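Local coordinates for protein lipoxygenase (Cyanothece sp., PDB 5EK8) that probably inserts molecular oxygen into polyunsaturated fatty acids as a 9R-lipoxygenase, using a non-heme iron centre, at residues L252-P260 with W569-E580. Numbering follows the deposited sequence.
With FE2 (Fe (II) ion), chain B.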
# COMPACT_ATOMS: atom_id res chain seq x y z
N LEU A 252 3.96 0.70 26.05
CA LEU A 252 4.75 -0.02 25.04
C LEU A 252 4.04 -0.06 23.69
O LEU A 252 4.68 0.10 22.65
CB LEU A 252 5.05 -1.44 25.52
CG LEU A 252 6.21 -1.56 26.50
CD1 LEU A 252 6.41 -2.99 26.92
CD2 LEU A 252 7.49 -0.99 25.89
N ARG A 253 2.73 -0.27 23.69
CA ARG A 253 1.99 -0.40 22.44
C ARG A 253 1.65 0.96 21.85
O ARG A 253 1.46 1.10 20.65
CB ARG A 253 0.72 -1.22 22.63
CG ARG A 253 1.00 -2.66 23.04
CD ARG A 253 2.16 -3.26 22.25
NE ARG A 253 1.77 -3.61 20.88
CZ ARG A 253 2.60 -4.11 19.97
NH1 ARG A 253 2.17 -4.40 18.75
NH2 ARG A 253 3.87 -4.33 20.28
N VAL A 254 1.57 1.98 22.71
CA VAL A 254 1.44 3.34 22.22
C VAL A 254 2.69 3.69 21.42
O VAL A 254 2.62 4.30 20.35
CB VAL A 254 1.23 4.35 23.37
CG1 VAL A 254 1.60 5.76 22.93
CG2 VAL A 254 -0.21 4.30 23.85
N LEU A 255 3.84 3.28 21.95
CA LEU A 255 5.13 3.57 21.32
C LEU A 255 5.40 2.75 20.06
O LEU A 255 5.80 3.29 19.03
CB LEU A 255 6.27 3.33 22.31
CG LEU A 255 6.54 4.42 23.34
CD1 LEU A 255 7.67 3.98 24.27
CD2 LEU A 255 6.87 5.76 22.67
N ASN A 256 5.19 1.44 20.15
CA ASN A 256 5.71 0.53 19.14
C ASN A 256 4.65 -0.33 18.46
O ASN A 256 4.98 -1.16 17.61
CB ASN A 256 6.77 -0.36 19.75
CG ASN A 256 7.82 0.43 20.51
OD1 ASN A 256 8.46 1.32 19.95
ND2 ASN A 256 7.98 0.13 21.79
N GLY A 257 3.39 -0.12 18.83
CA GLY A 257 2.29 -0.91 18.30
C GLY A 257 1.98 -0.67 16.84
O GLY A 257 2.73 0.02 16.14
N MET A 258 0.87 -1.25 16.38
CA MET A 258 0.40 -1.12 15.00
C MET A 258 0.34 0.33 14.57
O MET A 258 0.76 0.69 13.47
CB MET A 258 -0.98 -1.77 14.84
CG MET A 258 -1.46 -1.86 13.41
SD MET A 258 -3.25 -1.72 13.26
CE MET A 258 -3.51 -0.04 13.86
N ASN A 259 -0.20 1.16 15.46
CA ASN A 259 -0.15 2.60 15.33
C ASN A 259 0.92 3.14 16.27
O ASN A 259 0.64 3.40 17.44
CB ASN A 259 -1.51 3.23 15.66
CG ASN A 259 -1.61 4.70 15.25
OD1 ASN A 259 -0.60 5.37 15.02
ND2 ASN A 259 -2.83 5.20 15.16
N PRO A 260 2.15 3.28 15.76
CA PRO A 260 3.21 3.80 16.62
C PRO A 260 3.08 5.31 16.71
O PRO A 260 3.44 6.02 15.77
CB PRO A 260 4.50 3.38 15.90
CG PRO A 260 4.06 2.81 14.55
CD PRO A 260 2.60 3.13 14.38
N TRP A 569 7.90 0.11 6.80
CA TRP A 569 6.72 0.77 7.36
C TRP A 569 5.47 -0.07 7.20
O TRP A 569 4.78 -0.37 8.18
CB TRP A 569 6.50 2.14 6.70
CG TRP A 569 5.25 2.79 7.19
CD1 TRP A 569 4.07 2.93 6.50
CD2 TRP A 569 5.02 3.35 8.49
NE1 TRP A 569 3.14 3.56 7.29
CE2 TRP A 569 3.69 3.83 8.51
CE3 TRP A 569 5.81 3.51 9.63
CZ2 TRP A 569 3.15 4.46 9.63
CZ3 TRP A 569 5.26 4.13 10.74
CH2 TRP A 569 3.95 4.60 10.73
N HIS A 570 5.16 -0.45 5.96
CA HIS A 570 3.98 -1.24 5.71
C HIS A 570 4.06 -2.59 6.42
O HIS A 570 3.06 -3.08 6.90
CB HIS A 570 3.78 -1.46 4.21
CG HIS A 570 2.67 -2.42 3.90
ND1 HIS A 570 2.90 -3.76 3.66
CD2 HIS A 570 1.33 -2.24 3.82
CE1 HIS A 570 1.74 -4.36 3.43
NE2 HIS A 570 0.78 -3.46 3.52
N THR A 571 5.26 -3.16 6.47
CA THR A 571 5.48 -4.40 7.22
C THR A 571 5.02 -4.22 8.65
O THR A 571 4.24 -5.02 9.17
CB THR A 571 6.97 -4.81 7.23
OG1 THR A 571 7.36 -5.29 5.94
CG2 THR A 571 7.22 -5.90 8.25
N TRP A 572 5.50 -3.15 9.26
CA TRP A 572 5.25 -2.89 10.67
C TRP A 572 3.78 -2.68 10.94
O TRP A 572 3.23 -3.27 11.86
CB TRP A 572 6.03 -1.66 11.13
CG TRP A 572 6.06 -1.51 12.61
CD1 TRP A 572 5.01 -1.16 13.43
CD2 TRP A 572 7.19 -1.68 13.46
NE1 TRP A 572 5.43 -1.11 14.74
CE2 TRP A 572 6.77 -1.43 14.78
CE3 TRP A 572 8.53 -2.03 13.23
CZ2 TRP A 572 7.63 -1.51 15.87
CZ3 TRP A 572 9.38 -2.11 14.32
CH2 TRP A 572 8.93 -1.86 15.62
N VAL A 573 3.14 -1.85 10.12
CA VAL A 573 1.74 -1.53 10.37
C VAL A 573 0.83 -2.72 10.07
O VAL A 573 -0.09 -3.02 10.83
CB VAL A 573 1.29 -0.31 9.54
CG1 VAL A 573 -0.17 0.00 9.81
CG2 VAL A 573 2.15 0.89 9.86
N ASN A 574 1.11 -3.42 8.98
CA ASN A 574 0.28 -4.52 8.53
C ASN A 574 0.41 -5.77 9.39
O ASN A 574 -0.58 -6.36 9.80
CB ASN A 574 0.60 -4.87 7.08
CG ASN A 574 -0.30 -5.94 6.52
OD1 ASN A 574 -1.42 -5.66 6.08
ND2 ASN A 574 0.19 -7.18 6.52
N ASP A 575 1.65 -6.17 9.68
CA ASP A 575 1.89 -7.40 10.42
C ASP A 575 1.65 -7.23 11.92
O ASP A 575 1.79 -8.18 12.69
CB ASP A 575 3.31 -7.91 10.18
CG ASP A 575 3.57 -8.27 8.72
OD1 ASP A 575 2.61 -8.28 7.91
OD2 ASP A 575 4.75 -8.55 8.38
N SER A 576 1.27 -6.02 12.33
CA SER A 576 0.96 -5.76 13.73
C SER A 576 -0.55 -5.76 13.96
O SER A 576 -1.02 -5.51 15.07
CB SER A 576 1.55 -4.43 14.19
OG SER A 576 2.96 -4.44 14.10
N GLN A 577 -1.30 -6.03 12.90
CA GLN A 577 -2.76 -5.98 12.97
C GLN A 577 -3.32 -7.04 13.92
O GLN A 577 -4.23 -6.76 14.70
CB GLN A 577 -3.37 -6.12 11.57
CG GLN A 577 -3.31 -4.85 10.74
CD GLN A 577 -3.82 -5.05 9.33
OE1 GLN A 577 -3.29 -5.87 8.57
NE2 GLN A 577 -4.85 -4.30 8.96
N SER A 578 -2.78 -8.25 13.87
CA SER A 578 -3.22 -9.29 14.79
C SER A 578 -2.83 -8.98 16.22
O SER A 578 -3.62 -9.17 17.14
CB SER A 578 -2.65 -10.65 14.39
OG SER A 578 -3.66 -11.46 13.83
N ASP A 579 -1.60 -8.49 16.39
CA ASP A 579 -1.06 -8.21 17.71
C ASP A 579 -1.85 -7.15 18.45
O ASP A 579 -1.91 -7.14 19.68
CB ASP A 579 0.40 -7.78 17.62
CG ASP A 579 1.28 -8.84 16.98
OD1 ASP A 579 0.80 -9.98 16.80
OD2 ASP A 579 2.45 -8.54 16.67
N GLU A 580 -2.47 -6.24 17.70
CA GLU A 580 -3.20 -5.15 18.32
C GLU A 580 -4.70 -5.42 18.36
O GLU A 580 -5.37 -5.06 19.32
CB GLU A 580 -2.93 -3.84 17.59
CG GLU A 580 -2.60 -2.69 18.51
CD GLU A 580 -1.24 -2.86 19.19
OE1 GLU A 580 -0.26 -3.19 18.48
OE2 GLU A 580 -1.16 -2.66 20.42
FE FE2 B . -1.66 -3.61 3.99
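R253, near the end of helix 247-256, presents its guanidinium side-on to the carboxylate of E580, the two planes only 8° apart. R253 NE gives a nearly straight bond to the syn lone pair of E580 OE2 (3.1 Å), and R253 NH1 reaches E580 OE1 at 2.7 Å, while G257 CA lies over one face of the guanidinium. The R253 chain, bent at chi2 and chi3 (-43° and -75°), folds back to bring this edge to the acid. E580 OE1 also accepts a hydrogen bond from the backbone N-H of M258 (3.1 Å), which comes from above the carboxylate plane. With an alanine at E580, R253 would probably lose its paired carboxylate and the M258 N-H its acceptor.

Beyond the salt bridge, the indole of W572 points its NE1 edge at the turn and shares its N-H between N256 O (2.9 Å) and G257 O (3.2 Å); both oxygens lie close to the ring plane, yet the nitrogen sits above each carbonyl plane. P260 CD meets W569 CH2 obliquely at 4.2 Å. M258 rests its CB against S576 CB and its SD beside Q577 CG.

On helix 549-574, H570 NE2 binds the iron (2.5 Å) with H359, H364 and the C-terminal carboxylate of I668; N574 OD1 stands farther off, at 2.9 Å. W572 thus ties two carbonyls at the end of helix 247-256 to this iron-bearing helix, while R253 probably balances the buried charge of E580 on helix 577-581.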